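Local coordinates for uncharacterized protein, cytosolic disulfide reductase DsbM (Pseudomonas aeruginosa PAO1, PDB 5HFI), which is thought to act as a cytosolic disulfide reductase of the thioredoxin superfamily and forms a mixed disulfide with glutathione, at residues 14-19 / 91-96. Numbering follows the deposited sequence.
With GSH (glutathione), chain B.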
loop_
_atom_site.group_PDB
_atom_site.type_symbol
_atom_site.label_atom_id
_atom_site.label_comp_id
_atom_site.label_asym_id
_atom_site.label_seq_id
_atom_site.Cartn_x
_atom_site.Cartn_y
_atom_site.Cartn_z
ATOM N N ASP A 14 0.367 3.922 2.287
ATOM C CA ASP A 14 0.912 3.279 3.467
ATOM C C ASP A 14 0.198 1.947 3.632
ATOM O O ASP A 14 -1.042 1.900 3.524
ATOM C CB ASP A 14 0.755 4.103 4.737
ATOM C CG ASP A 14 1.505 3.506 5.899
ATOM O OD1 ASP A 14 0.911 2.688 6.636
ATOM O OD2 ASP A 14 2.705 3.827 6.043
ATOM N N PRO A 15 0.926 0.864 3.893
ATOM C CA PRO A 15 0.279 -0.455 3.966
ATOM C C PRO A 15 -0.771 -0.578 5.062
ATOM O O PRO A 15 -1.660 -1.428 4.944
ATOM C CB PRO A 15 1.450 -1.422 4.207
ATOM C CG PRO A 15 2.684 -0.652 3.869
ATOM C CD PRO A 15 2.377 0.784 4.131
ATOM N N LEU A 16 -0.712 0.242 6.111
ATOM C CA LEU A 16 -1.676 0.165 7.202
ATOM C C LEU A 16 -2.768 1.223 7.102
ATOM O O LEU A 16 -3.527 1.412 8.060
ATOM C CB LEU A 16 -0.958 0.272 8.548
ATOM C CG LEU A 16 -0.101 -0.957 8.876
ATOM C CD1 LEU A 16 0.926 -0.648 9.945
ATOM C CD2 LEU A 16 -0.971 -2.114 9.312
ATOM N N CYS A 17 -2.859 1.916 5.971
ATOM C CA CYS A 17 -3.907 2.899 5.737
ATOM C C CYS A 17 -5.109 2.196 5.117
ATOM O O CYS A 17 -5.003 1.620 4.028
ATOM C CB CYS A 17 -3.403 4.016 4.827
ATOM S SG CYS A 17 -4.690 5.161 4.300
ATOM N N GLY A 18 -6.246 2.232 5.817
ATOM C CA GLY A 18 -7.430 1.551 5.318
ATOM C C GLY A 18 -7.886 2.077 3.970
ATOM O O GLY A 18 -8.340 1.313 3.114
ATOM N N TRP A 19 -7.772 3.387 3.760
ATOM C CA TRP A 19 -8.204 3.948 2.487
ATOM C C TRP A 19 -7.280 3.539 1.348
ATOM O O TRP A 19 -7.724 3.455 0.198
ATOM C CB TRP A 19 -8.312 5.467 2.592
ATOM C CG TRP A 19 -9.567 5.884 3.279
ATOM C CD1 TRP A 19 -9.680 6.445 4.517
ATOM C CD2 TRP A 19 -10.900 5.742 2.777
ATOM N NE1 TRP A 19 -11.003 6.674 4.811
ATOM C CE2 TRP A 19 -11.772 6.251 3.759
ATOM C CE3 TRP A 19 -11.440 5.240 1.588
ATOM C CZ2 TRP A 19 -13.154 6.273 3.589
ATOM C CZ3 TRP A 19 -12.815 5.262 1.422
ATOM C CH2 TRP A 19 -13.655 5.774 2.416
ATOM N N ALA A 91 -0.044 -7.510 19.082
ATOM C CA ALA A 91 0.258 -7.106 17.718
ATOM C C ALA A 91 0.647 -5.634 17.678
ATOM O O ALA A 91 0.172 -4.826 18.482
ATOM C CB ALA A 91 -0.938 -7.361 16.799
ATOM N N VAL A 92 1.524 -5.287 16.739
ATOM C CA VAL A 92 2.004 -3.919 16.584
ATOM C C VAL A 92 1.716 -3.456 15.163
ATOM O O VAL A 92 1.981 -4.184 14.197
ATOM C CB VAL A 92 3.504 -3.797 16.923
ATOM C CG1 VAL A 92 4.345 -4.735 16.065
ATOM C CG2 VAL A 92 3.973 -2.356 16.770
ATOM N N PHE A 93 1.147 -2.260 15.038
ATOM C CA PHE A 93 0.921 -1.642 13.734
ATOM C C PHE A 93 2.137 -0.782 13.422
ATOM O O PHE A 93 2.242 0.363 13.868
ATOM C CB PHE A 93 -0.376 -0.839 13.719
ATOM C CG PHE A 93 -1.604 -1.678 13.494
ATOM C CD1 PHE A 93 -1.612 -3.024 13.820
ATOM C CD2 PHE A 93 -2.746 -1.124 12.937
ATOM C CE1 PHE A 93 -2.737 -3.798 13.609
ATOM C CE2 PHE A 93 -3.874 -1.893 12.725
ATOM C CZ PHE A 93 -3.869 -3.231 13.062
ATOM N N ASP A 94 3.068 -1.352 12.661
ATOM C CA ASP A 94 4.325 -0.719 12.287
ATOM C C ASP A 94 4.393 -0.685 10.769
ATOM O O ASP A 94 4.413 -1.739 10.126
ATOM C CB ASP A 94 5.510 -1.499 12.872
ATOM C CG ASP A 94 6.839 -0.773 12.718
ATOM O OD1 ASP A 94 7.833 -1.221 13.341
ATOM O OD2 ASP A 94 6.896 0.232 11.970
ATOM N N SER A 95 4.434 0.520 10.196
ATOM C CA SER A 95 4.421 0.647 8.742
ATOM C C SER A 95 5.770 0.330 8.110
ATOM O O SER A 95 5.835 0.121 6.893
ATOM C CB SER A 95 3.992 2.060 8.343
ATOM O OG SER A 95 2.644 2.307 8.705
ATOM N N ALA A 96 6.843 0.288 8.906
ATOM C CA ALA A 96 8.175 0.149 8.315
ATOM C C ALA A 96 8.418 -1.241 7.745
ATOM O O ALA A 96 8.837 -1.335 6.575
ATOM C CB ALA A 96 9.248 0.547 9.335
HETATM N N1 GSH B . -9.214 9.170 1.125
HETATM C CA1 GSH B . -10.099 9.314 2.268
HETATM C C1 GSH B . -11.287 10.198 1.897
HETATM O O11 GSH B . -11.709 11.058 2.715
HETATM O O12 GSH B . -11.844 10.068 0.774
HETATM C CB1 GSH B . -9.330 9.949 3.424
HETATM C CG1 GSH B . -7.883 9.470 3.371
HETATM C CD1 GSH B . -7.294 9.406 4.777
HETATM O OE1 GSH B . -7.821 9.978 5.673
HETATM N N2 GSH B . -6.088 8.635 5.013
HETATM C CA2 GSH B . -5.514 8.571 6.344
HETATM C C2 GSH B . -4.574 9.766 6.506
HETATM O O2 GSH B . -3.626 9.877 5.800
HETATM C CB2 GSH B . -4.734 7.267 6.518
HETATM S SG2 GSH B . -5.684 5.836 5.914
HETATM N N3 GSH B . -4.846 10.775 7.515
HETATM C CA3 GSH B . -3.960 11.916 7.665
HETATM C C3 GSH B . -2.591 11.449 8.153
HETATM O O31 GSH B . -1.547 11.861 7.583
HETATM O O32 GSH B . -2.509 10.652 9.123
#
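L16 packs its side chain against F93, D94 and S95 of segment 91-96. CB starts toward that segment and lies 4.1 Å from S95 OG. Beyond CG the two methyls do different jobs. A chi2 of 161° sets CD1 nearly anti to CA and extends it to the backbone, 3.5 Å from D94 N, where it also meets the CB of F93. CD2 branches toward the F93 ring and sits over one face, 4.1 Å above its plane and shifted toward the rim, while H123 packs edge-to-face with the same ring.

Next to this apolar contact is the one polar link between the segments. S95 OG donates to D14 OD1 over 2.7 Å, meeting the syn lone pair of OD1, on the side of OD2. The same oxygen takes L16 N at 3.0 Å on the anti side, 35° out of the carboxylate plane, closing an Asx turn, so two donors grip OD1 while the other carboxylate oxygen, OD2, accepts from M45 N. Both oxygens of D14 thus have hydrogen-bond partners. S95 OG is itself hydrogen-bonded to M46 N, tying a third piece of chain to the site.

The chain from D14 to C17 is a type I beta turn, closed by C17 N to D14 O, and it delivers C17 to the N-cap of helix 18-22. There C17 SG is joined to glutathione SG2 by a 2.0 Å disulfide, and glutathione CA1 lies over one face of W19. A CxxC cysteine at a helix start, following strand 8-13, is the active-site arrangement of the thioredoxin fold, here caught as the glutathione adduct.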